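PDB 5VYM: beta-galactosidase BgaB from Bifidobacterium adolescentis, which releases terminal non-reducing beta-D-galactose from beta-galactosides by hydrolysis, with high activity on Gal(beta1-4)Gal and oligosaccharides containing it, and is represented here by its trimerisation domain. Local coordinates for residues His4-Leu10 with Ser60-Leu66; Pro140-Arg144 with Glu183-Leu189; Thr157-Trp162 with Cys210-Asp216. All coordinates share one frame. Numbering follows the deposited sequence.

Interaction 1: residues His4-Leu10 with Ser60-Leu66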
loop_
_atom_site.group_PDB
_atom_site.type_symbol
_atom_site.label_atom_id
_atom_site.label_comp_id
_atom_site.label_asym_id
_atom_site.label_seq_id
_atom_site.Cartn_x
_atom_site.Cartn_y
_atom_site.Cartn_z
ATOM N N HIS B 4 7.807 -15.266 -23.209
ATOM C CA HIS B 4 6.962 -16.075 -22.347
ATOM C C HIS B 4 5.532 -15.536 -22.361
ATOM O O HIS B 4 5.173 -14.675 -23.173
ATOM C CB HIS B 4 7.542 -16.120 -20.929
ATOM C CG HIS B 4 7.871 -14.773 -20.362
ATOM N ND1 HIS B 4 6.911 -13.819 -20.096
ATOM C CD2 HIS B 4 9.056 -14.223 -20.002
ATOM C CE1 HIS B 4 7.490 -12.739 -19.601
ATOM N NE2 HIS B 4 8.791 -12.958 -19.533
ATOM N N SER B 5 4.708 -16.051 -21.454
ATOM C CA SER B 5 3.314 -15.652 -21.365
ATOM C C SER B 5 3.180 -14.293 -20.678
ATOM O O SER B 5 4.113 -13.783 -20.051
ATOM C CB SER B 5 2.505 -16.708 -20.612
ATOM O OG SER B 5 1.207 -16.227 -20.295
ATOM N N ASP B 6 1.990 -13.703 -20.805
ATOM C CA ASP B 6 1.685 -12.465 -20.097
ATOM C C ASP B 6 1.367 -12.698 -18.627
ATOM O O ASP B 6 1.512 -11.772 -17.823
ATOM C CB ASP B 6 0.504 -11.747 -20.755
ATOM C CG ASP B 6 0.882 -11.062 -22.052
ATOM O OD1 ASP B 6 2.075 -10.742 -22.234
ATOM O OD2 ASP B 6 -0.018 -10.838 -22.888
ATOM N N THR B 7 0.945 -13.906 -18.263
ATOM C CA THR B 7 0.481 -14.214 -16.918
ATOM C C THR B 7 1.394 -15.250 -16.280
ATOM O O THR B 7 1.751 -16.246 -16.917
ATOM C CB THR B 7 -0.960 -14.733 -16.943
ATOM O OG1 THR B 7 -1.794 -13.800 -17.642
ATOM C CG2 THR B 7 -1.485 -14.918 -15.524
ATOM N N ALA B 8 1.762 -15.013 -15.025
ATOM C CA ALA B 8 2.554 -15.948 -14.240
ATOM C C ALA B 8 1.772 -16.340 -12.996
ATOM O O ALA B 8 1.319 -15.474 -12.241
ATOM C CB ALA B 8 3.903 -15.343 -13.845
ATOM N N ILE B 9 1.602 -17.641 -12.794
ATOM C CA ILE B 9 1.027 -18.169 -11.563
ATOM C C ILE B 9 2.178 -18.509 -10.627
ATOM O O ILE B 9 3.008 -19.369 -10.939
ATOM C CB ILE B 9 0.149 -19.397 -11.839
ATOM C CG1 ILE B 9 -0.972 -19.031 -12.812
ATOM C CG2 ILE B 9 -0.419 -19.949 -10.540
ATOM C CD1 ILE B 9 -1.831 -20.200 -13.222
ATOM N N LEU B 10 2.240 -17.824 -9.489
ATOM C CA LEU B 10 3.380 -17.951 -8.595
ATOM C C LEU B 10 3.241 -19.178 -7.707
ATOM O O LEU B 10 2.163 -19.466 -7.179
ATOM C CB LEU B 10 3.527 -16.699 -7.734
ATOM C CG LEU B 10 3.653 -15.380 -8.498
ATOM C CD1 LEU B 10 4.059 -14.268 -7.547
ATOM C CD2 LEU B 10 4.643 -15.504 -9.649
ATOM N N SER B 60 8.846 -9.096 -15.401
ATOM C CA SER B 60 8.574 -8.903 -16.820
ATOM C C SER B 60 7.182 -9.367 -17.230
ATOM O O SER B 60 6.755 -9.066 -18.350
ATOM C CB SER B 60 9.629 -9.632 -17.659
ATOM O OG SER B 60 9.696 -11.006 -17.315
ATOM N N TYR B 61 6.470 -10.088 -16.369
ATOM C CA TYR B 61 5.109 -10.489 -16.686
ATOM C C TYR B 61 4.157 -9.307 -16.531
ATOM O O TYR B 61 4.467 -8.301 -15.886
ATOM C CB TYR B 61 4.661 -11.643 -15.785
ATOM C CG TYR B 61 5.291 -12.974 -16.126
ATOM C CD1 TYR B 61 6.531 -13.330 -15.612
ATOM C CD2 TYR B 61 4.645 -13.876 -16.960
ATOM C CE1 TYR B 61 7.111 -14.546 -15.921
ATOM C CE2 TYR B 61 5.217 -15.094 -17.276
ATOM C CZ TYR B 61 6.449 -15.424 -16.755
ATOM O OH TYR B 61 7.023 -16.636 -17.067
ATOM N N LYS B 62 2.981 -9.435 -17.141
ATOM C CA LYS B 62 1.975 -8.386 -17.037
ATOM C C LYS B 62 0.970 -8.646 -15.926
ATOM O O LYS B 62 0.489 -7.695 -15.299
ATOM C CB LYS B 62 1.237 -8.230 -18.369
ATOM C CG LYS B 62 2.127 -7.785 -19.519
ATOM C CD LYS B 62 1.305 -7.493 -20.762
ATOM C CE LYS B 62 2.187 -7.039 -21.914
ATOM N NZ LYS B 62 3.023 -5.868 -21.533
ATOM N N THR B 63 0.649 -9.910 -15.664
ATOM C CA THR B 63 -0.277 -10.295 -14.612
ATOM C C THR B 63 0.351 -11.399 -13.778
ATOM O O THR B 63 1.010 -12.296 -14.314
ATOM C CB THR B 63 -1.616 -10.762 -15.194
ATOM O OG1 THR B 63 -2.214 -9.691 -15.933
ATOM C CG2 THR B 63 -2.569 -11.198 -14.087
ATOM N N VAL B 64 0.151 -11.324 -12.466
ATOM C CA VAL B 64 0.690 -12.293 -11.521
ATOM C C VAL B 64 -0.456 -12.794 -10.652
ATOM O O VAL B 64 -1.259 -11.994 -10.156
ATOM C CB VAL B 64 1.817 -11.674 -10.670
ATOM C CG1 VAL B 64 1.788 -12.203 -9.260
ATOM C CG2 VAL B 64 3.167 -11.945 -11.315
ATOM N N VAL B 65 -0.546 -14.113 -10.489
ATOM C CA VAL B 65 -1.633 -14.756 -9.757
ATOM C C VAL B 65 -1.043 -15.506 -8.572
ATOM O O VAL B 65 -0.067 -16.249 -8.726
ATOM C CB VAL B 65 -2.440 -15.710 -10.658
ATOM C CG1 VAL B 65 -3.549 -16.385 -9.867
ATOM C CG2 VAL B 65 -3.011 -14.961 -11.856
ATOM N N LEU B 66 -1.636 -15.315 -7.391
ATOM C CA LEU B 66 -1.199 -15.973 -6.160
ATOM C C LEU B 66 -2.349 -16.802 -5.603
ATOM O O LEU B 66 -3.173 -16.296 -4.824
ATOM C CB LEU B 66 -0.710 -14.955 -5.130
ATOM C CG LEU B 66 0.564 -14.183 -5.475
ATOM C CD1 LEU B 66 0.228 -12.836 -6.098
ATOM C CD2 LEU B 66 1.442 -14.012 -4.245
#
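Ser60 opens the contact by pairing its hydroxyl with the exposed imidazole of His4, OG to NE2 at 3.1 Å, at the edge of the ring. Next comes Tyr61, whose ring is sandwiched. On one face lies the His4 ring, a face-to-face stack with centroids 4.1 Å apart and planes 21° from parallel; on the other, Ala8 CB sits 3.5 Å from the ring centroid, almost on the normal, a CH-pi contact. The phenol OH goes on to Asp50. At Lys62 the backbones lock together: Asp6 O receives both Lys62 N (2.8 Å) and Thr63 N (3.0 Å). From Thr63 onward this is a regular parallel ladder, with Thr63 O to Ala8 N, Val65 N to Ala8 O and Val65 O to Leu10 N each 2.9 Å. Strands 7-11 and 63-66 are the two central ones of a four-stranded parallel sheet, order 2-1-3-4, in an alpha/beta domain related to the glutaminase I clan. Val64 points to the same face as Ala8; its CG1 lies 3.5 Å from Leu10 CD1, and helix 74-85 packs there through Leu80 and Phe83. Val65 shares the other face with Thr7 and Ile9, its CG2 4.0 Å from Thr7 CG2; Val65 and Ile9 both touch Trp38 of helix 31-44. Leu66 ends the segment, its CG 4.1 Å from Leu10 CD1.

Interaction 2: residues Pro140-Arg144 with Glu183-Leu189; sequences PGEIR and EADEWEL
No hydrogen bond joins these two segments. Helix 182-186 ends in a Schellman motif: Glu188, at phi 58°, is the C-prime residue, with Leu189 N bonded to Ala184 O (2.6 Å) and Glu188 N to Asp185 O (3.0 Å). Begin at Pro140, which lies beside the Trp187 indole (chi1 m, chi2 92°), its CB 3.2 Å from NE1 and 3.8 Å from CZ2, while its CG comes 3.4 Å from Glu186 OE2. The chain then turns through Gly141 at positive phi (81°), its N 4.2 Å from Trp187 CZ2. Extended backbone follows from Glu142, whose O rests 3.3 Å from Glu183 CB; its carboxylate belongs to a salt bridge with Arg160. Ile143, buried and beta (phi/psi -136/141), has its CA 5.6 Å from that of Glu183. In the mt rotamer it sends CD1 to within 3.4 Å of Trp187 CD1 and 3.7 Å of Leu189 CD1, with CG2 3.9 Å from Ala184 CB. Arg144 (chi1 m, chi4 92°) reaches back to Glu183 (m, p), NH2 to OE2 3.0 Å; the oxygen lies over the guanidinium face, making a purely electrostatic salt bridge. The C-terminal end of a short helix thus packs against the start of an inner strand, with Ile143 in the middle and Pro140 and Arg144 adding contacts. Strand 143-147 lies between strands 158-163 and 174-180 of the antiparallel sheet; Trp162 of the former meets Trp187 edge-to-face, and Trp187 also packs on Gly133 of the second subunit.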
loop_
_atom_site.group_PDB
_atom_site.type_symbol
_atom_site.label_atom_id
_atom_site.label_comp_id
_atom_site.label_asym_id
_atom_site.label_seq_id
_atom_site.Cartn_x
_atom_site.Cartn_y
_atom_site.Cartn_z
ATOM N N PRO B 140 22.516 15.253 24.277
ATOM C CA PRO B 140 22.621 15.269 22.812
ATOM C C PRO B 140 21.712 16.325 22.187
ATOM O O PRO B 140 22.149 17.455 21.966
ATOM C CB PRO B 140 22.179 13.861 22.415
ATOM C CG PRO B 140 22.445 13.025 23.623
ATOM C CD PRO B 140 22.176 13.918 24.794
ATOM N N GLY B 141 20.468 15.954 21.896
ATOM C CA GLY B 141 19.472 16.921 21.473
ATOM C C GLY B 141 19.509 17.324 20.012
ATOM O O GLY B 141 18.457 17.559 19.412
ATOM N N GLU B 142 20.702 17.421 19.425
ATOM C CA GLU B 142 20.855 17.861 18.045
ATOM C C GLU B 142 21.661 16.835 17.261
ATOM O O GLU B 142 22.617 16.254 17.782
ATOM C CB GLU B 142 21.537 19.232 17.971
ATOM C CG GLU B 142 21.303 19.969 16.663
ATOM C CD GLU B 142 22.011 21.309 16.613
ATOM O OE1 GLU B 142 23.255 21.323 16.503
ATOM O OE2 GLU B 142 21.323 22.349 16.689
ATOM N N ILE B 143 21.272 16.621 16.006
ATOM C CA ILE B 143 21.888 15.619 15.141
ATOM C C ILE B 143 22.105 16.231 13.763
ATOM O O ILE B 143 21.259 16.985 13.270
ATOM C CB ILE B 143 21.018 14.347 15.048
ATOM C CG1 ILE B 143 20.958 13.637 16.401
ATOM C CG2 ILE B 143 21.544 13.397 13.980
ATOM C CD1 ILE B 143 20.260 12.300 16.349
ATOM N N ARG B 144 23.239 15.910 13.144
ATOM C CA ARG B 144 23.551 16.389 11.807
ATOM C C ARG B 144 23.010 15.437 10.745
ATOM O O ARG B 144 22.741 14.261 11.004
ATOM C CB ARG B 144 25.061 16.550 11.617
ATOM C CG ARG B 144 25.739 17.452 12.624
ATOM C CD ARG B 144 27.178 17.714 12.208
ATOM N NE ARG B 144 28.026 18.058 13.345
ATOM C CZ ARG B 144 28.722 17.172 14.050
ATOM N NH1 ARG B 144 28.674 15.884 13.732
ATOM N NH2 ARG B 144 29.470 17.571 15.070
ATOM N N GLU B 183 26.982 12.599 17.305
ATOM C CA GLU B 183 25.713 12.663 18.023
ATOM C C GLU B 183 24.721 11.630 17.503
ATOM O O GLU B 183 23.898 11.120 18.273
ATOM C CB GLU B 183 25.111 14.065 17.920
ATOM C CG GLU B 183 26.063 15.197 18.279
ATOM C CD GLU B 183 26.885 15.669 17.093
ATOM O OE1 GLU B 183 26.711 15.112 15.988
ATOM O OE2 GLU B 183 27.703 16.596 17.266
ATOM N N ALA B 184 24.782 11.311 16.208
ATOM C CA ALA B 184 23.881 10.307 15.651
ATOM C C ALA B 184 24.217 8.909 16.154
ATOM O O ALA B 184 23.334 8.046 16.211
ATOM C CB ALA B 184 23.927 10.350 14.124
ATOM N N ASP B 185 25.479 8.664 16.520
ATOM C CA ASP B 185 25.851 7.359 17.056
ATOM C C ASP B 185 25.252 7.125 18.436
ATOM O O ASP B 185 24.916 5.985 18.776
ATOM C CB ASP B 185 27.372 7.220 17.115
ATOM C CG ASP B 185 27.981 6.891 15.767
ATOM O OD1 ASP B 185 28.052 7.794 14.908
ATOM O OD2 ASP B 185 28.389 5.728 15.568
ATOM N N GLU B 186 25.115 8.182 19.243
ATOM C CA GLU B 186 24.555 8.017 20.580
ATOM C C GLU B 186 23.092 7.596 20.527
ATOM O O GLU B 186 22.618 6.893 21.426
ATOM C CB GLU B 186 24.715 9.311 21.379
ATOM C CG GLU B 186 24.325 9.189 22.845
ATOM C CD GLU B 186 24.699 10.415 23.654
ATOM O OE1 GLU B 186 25.401 11.294 23.113
ATOM O OE2 GLU B 186 24.288 10.501 24.830
ATOM N N TRP B 187 22.368 8.006 19.488
ATOM C CA TRP B 187 21.004 7.550 19.260
ATOM C C TRP B 187 20.938 6.352 18.321
ATOM O O TRP B 187 19.837 5.939 17.943
ATOM C CB TRP B 187 20.150 8.690 18.695
ATOM C CG TRP B 187 20.131 9.920 19.546
ATOM C CD1 TRP B 187 20.970 10.991 19.453
ATOM C CD2 TRP B 187 19.222 10.214 20.614
ATOM N NE1 TRP B 187 20.641 11.932 20.396
ATOM C CE2 TRP B 187 19.573 11.479 21.124
ATOM C CE3 TRP B 187 18.147 9.529 21.190
ATOM C CZ2 TRP B 187 18.889 12.076 22.182
ATOM C CZ3 TRP B 187 17.470 10.122 22.241
ATOM C CH2 TRP B 187 17.843 11.382 22.725
ATOM N N GLU B 188 22.091 5.794 17.938
ATOM C CA GLU B 188 22.163 4.671 16.999
ATOM C C GLU B 188 21.497 5.020 15.670
ATOM O O GLU B 188 20.814 4.194 15.061
ATOM C CB GLU B 188 21.549 3.403 17.598
ATOM C CG GLU B 188 22.043 3.070 18.996
ATOM C CD GLU B 188 21.377 1.834 19.566
ATOM O OE1 GLU B 188 21.096 0.897 18.790
ATOM O OE2 GLU B 188 21.125 1.803 20.789
ATOM N N LEU B 189 21.702 6.255 15.214
ATOM C CA LEU B 189 21.061 6.756 14.005
ATOM C C LEU B 189 22.047 7.030 12.877
ATOM O O LEU B 189 21.645 7.554 11.834
ATOM C CB LEU B 189 20.265 8.025 14.316
ATOM C CG LEU B 189 19.026 7.850 15.195
ATOM C CD1 LEU B 189 18.401 9.197 15.492
ATOM C CD2 LEU B 189 18.017 6.929 14.530
#

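Interaction 3: residues Thr157-Trp162 with Cys210-Asp216; sequences TTTRLW and CDLDVAD
Asp211 N donates to Leu161 O at 2.8 Å (170°), the one direct backbone hydrogen bond here. Thr159, extended (phi/psi -155/144) like Thr158 and with chi1 t, has OG1 2.8 Å from Asp211 O; the same OG1 accepts Leu161 N at 3.2 Å, closing an ST turn. Two waters fill the gap: water 2 accepts from Arg160 N (3.0 Å) and donates to Asp211 O (2.9 Å), while water 1 lies 2.8 Å from Thr158 O, 2.7 Å from Asp216 OD2 and 3.2 Å from Asp213 N. The CA atoms of Thr159 and Leu212 are 5.7 Å apart; those of Trp162 and Cys210, both chi1 p, close to 4.1 Å, with CB atoms 4.0 Å apart. Packing is modest: Leu212 CD2 reaches 3.5 Å from Thr158 O, and Thr157 CG2 3.4 Å from Asp216 OD1. The chain after strand 203-208 thus runs beside strand 158-163, meets it at a single backbone bridge, Trp162-Cys210, then starts helix 214-225 with Asp213 (chi1 p) as N-cap, OD1 taking Asp216 N at 3.0 Å. Strand 158-163 is outermost within this chain, flanked by 143-147, but Trp162 joins an antiparallel ladder with the second subunit, carrying the sheet across the interface.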
loop_
_atom_site.group_PDB
_atom_site.type_symbol
_atom_site.label_atom_id
_atom_site.label_comp_id
_atom_site.label_asym_id
_atom_site.label_seq_id
_atom_site.Cartn_x
_atom_site.Cartn_y
_atom_site.Cartn_z
ATOM N N THR B 157 23.589 20.391 7.663
ATOM C CA THR B 157 22.313 20.720 8.277
ATOM C C THR B 157 22.113 19.907 9.552
ATOM O O THR B 157 22.676 18.822 9.719
ATOM C CB THR B 157 21.166 20.460 7.299
ATOM O OG1 THR B 157 21.124 19.068 6.966
ATOM C CG2 THR B 157 21.365 21.270 6.025
ATOM N N THR B 158 21.304 20.446 10.459
ATOM C CA THR B 158 21.056 19.826 11.753
ATOM C C THR B 158 19.555 19.720 11.989
ATOM O O THR B 158 18.742 20.234 11.217
ATOM C CB THR B 158 21.716 20.614 12.894
ATOM O OG1 THR B 158 21.216 21.957 12.903
ATOM C CG2 THR B 158 23.228 20.642 12.723
ATOM N N THR B 159 19.194 19.039 13.073
ATOM C CA THR B 159 17.796 18.888 13.447
ATOM C C THR B 159 17.709 18.647 14.947
ATOM O O THR B 159 18.576 17.989 15.528
ATOM C CB THR B 159 17.126 17.740 12.677
ATOM O OG1 THR B 159 15.778 17.572 13.133
ATOM C CG2 THR B 159 17.890 16.434 12.865
ATOM N N ARG B 160 16.668 19.201 15.568
ATOM C CA ARG B 160 16.380 18.968 16.977
ATOM C C ARG B 160 15.084 18.195 17.176
ATOM O O ARG B 160 14.570 18.133 18.299
ATOM C CB ARG B 160 16.332 20.297 17.736
ATOM C CG ARG B 160 17.692 20.958 17.903
ATOM C CD ARG B 160 17.594 22.467 17.763
ATOM N NE ARG B 160 17.021 22.850 16.475
ATOM C CZ ARG B 160 17.720 22.967 15.349
ATOM N NH1 ARG B 160 19.025 22.730 15.347
ATOM N NH2 ARG B 160 17.112 23.320 14.223
ATOM N N LEU B 161 14.545 17.607 16.111
ATOM C CA LEU B 161 13.333 16.795 16.194
ATOM C C LEU B 161 13.349 15.830 15.021
ATOM O O LEU B 161 13.294 16.264 13.867
ATOM C CB LEU B 161 12.082 17.670 16.160
ATOM C CG LEU B 161 10.830 17.081 16.810
ATOM C CD1 LEU B 161 10.873 17.289 18.316
ATOM C CD2 LEU B 161 9.570 17.683 16.212
ATOM N N TRP B 162 13.425 14.532 15.307
ATOM C CA TRP B 162 13.590 13.537 14.261
ATOM C C TRP B 162 12.773 12.296 14.589
ATOM O O TRP B 162 12.408 12.047 15.741
ATOM C CB TRP B 162 15.067 13.158 14.081
ATOM C CG TRP B 162 15.686 12.624 15.334
ATOM C CD1 TRP B 162 15.670 11.330 15.766
ATOM C CD2 TRP B 162 16.400 13.370 16.327
ATOM N NE1 TRP B 162 16.331 11.224 16.964
ATOM C CE2 TRP B 162 16.792 12.462 17.330
ATOM C CE3 TRP B 162 16.751 14.716 16.463
ATOM C CZ2 TRP B 162 17.514 12.855 18.454
ATOM C CZ3 TRP B 162 17.469 15.105 17.580
ATOM C CH2 TRP B 162 17.843 14.178 18.559
ATOM N N CYS B 210 12.632 14.549 9.598
ATOM C CA CYS B 210 13.111 15.403 10.672
ATOM C C CYS B 210 12.650 16.831 10.430
ATOM O O CYS B 210 12.297 17.213 9.312
ATOM C CB CYS B 210 14.638 15.359 10.795
ATOM S SG CYS B 210 15.511 15.850 9.295
ATOM N N ASP B 211 12.663 17.619 11.500
ATOM C CA ASP B 211 12.309 19.027 11.428
ATOM C C ASP B 211 13.548 19.851 11.103
ATOM O O ASP B 211 14.586 19.708 11.756
ATOM C CB ASP B 211 11.686 19.499 12.741
ATOM C CG ASP B 211 11.330 20.970 12.718
ATOM O OD1 ASP B 211 10.543 21.379 11.837
ATOM O OD2 ASP B 211 11.837 21.718 13.580
ATOM N N LEU B 212 13.435 20.705 10.092
ATOM C CA LEU B 212 14.511 21.595 9.685
ATOM C C LEU B 212 14.060 23.040 9.831
ATOM O O LEU B 212 12.880 23.359 9.649
ATOM C CB LEU B 212 14.935 21.332 8.234
ATOM C CG LEU B 212 15.336 19.905 7.859
ATOM C CD1 LEU B 212 15.452 19.768 6.351
ATOM C CD2 LEU B 212 16.641 19.521 8.531
ATOM N N ASP B 213 15.003 23.916 10.166
ATOM C CA ASP B 213 14.687 25.334 10.175
ATOM C C ASP B 213 14.603 25.855 8.741
ATOM O O ASP B 213 14.947 25.163 7.779
ATOM C CB ASP B 213 15.711 26.121 10.999
ATOM C CG ASP B 213 17.141 25.930 10.516
ATOM O OD1 ASP B 213 17.353 25.271 9.478
ATOM O OD2 ASP B 213 18.060 26.447 11.187
ATOM N N VAL B 214 14.132 27.097 8.607
ATOM C CA VAL B 214 13.867 27.657 7.282
ATOM C C VAL B 214 15.137 27.677 6.439
ATOM O O VAL B 214 15.097 27.422 5.229
ATOM C CB VAL B 214 13.248 29.060 7.412
ATOM C CG1 VAL B 214 13.005 29.667 6.036
ATOM C CG2 VAL B 214 11.953 28.992 8.210
ATOM N N ALA B 215 16.281 27.966 7.062
ATOM C CA ALA B 215 17.536 28.016 6.317
ATOM C C ALA B 215 17.881 26.653 5.726
ATOM O O ALA B 215 18.164 26.537 4.528
ATOM C CB ALA B 215 18.663 28.516 7.221
ATOM N N ASP B 216 17.860 25.606 6.555
ATOM C CA ASP B 216 18.161 24.268 6.056
ATOM C C ASP B 216 17.036 23.739 5.174
ATOM O O ASP B 216 17.289 23.017 4.203
ATOM C CB ASP B 216 18.423 23.314 7.221
ATOM C CG ASP B 216 19.683 23.663 7.993
ATOM O OD1 ASP B 216 20.602 24.261 7.394
ATOM O OD2 ASP B 216 19.756 23.339 9.197
HETATM O O HOH W 1 17.843 22.835 11.016
HETATM O O HOH W 2 15.190 21.342 14.113
#

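Interactions 2 and 3 adjoin, centres 13 Å apart, whereas interaction 1 lies on the other side of the chain's centre, 46 Å from interaction 2 and 45 Å from interaction 3 between centres. The neighbours share an antiparallel sheet: Ile143 O and Thr159 N stand 2.9 Å apart across adjacent strands, Glu142 OE2 makes a 2.7 Å salt bridge to Arg160 NH1, and Trp162 NE1 comes 3.2 Å from Leu189 CD1. Their segments alternate along the chain. Both touch the second subunit; interaction 1 does not. In GH42 enzymes the catalytic site lies in a separate TIM-barrel domain, absent from this trimerisation-domain piece, so no active-site role follows for these contacts.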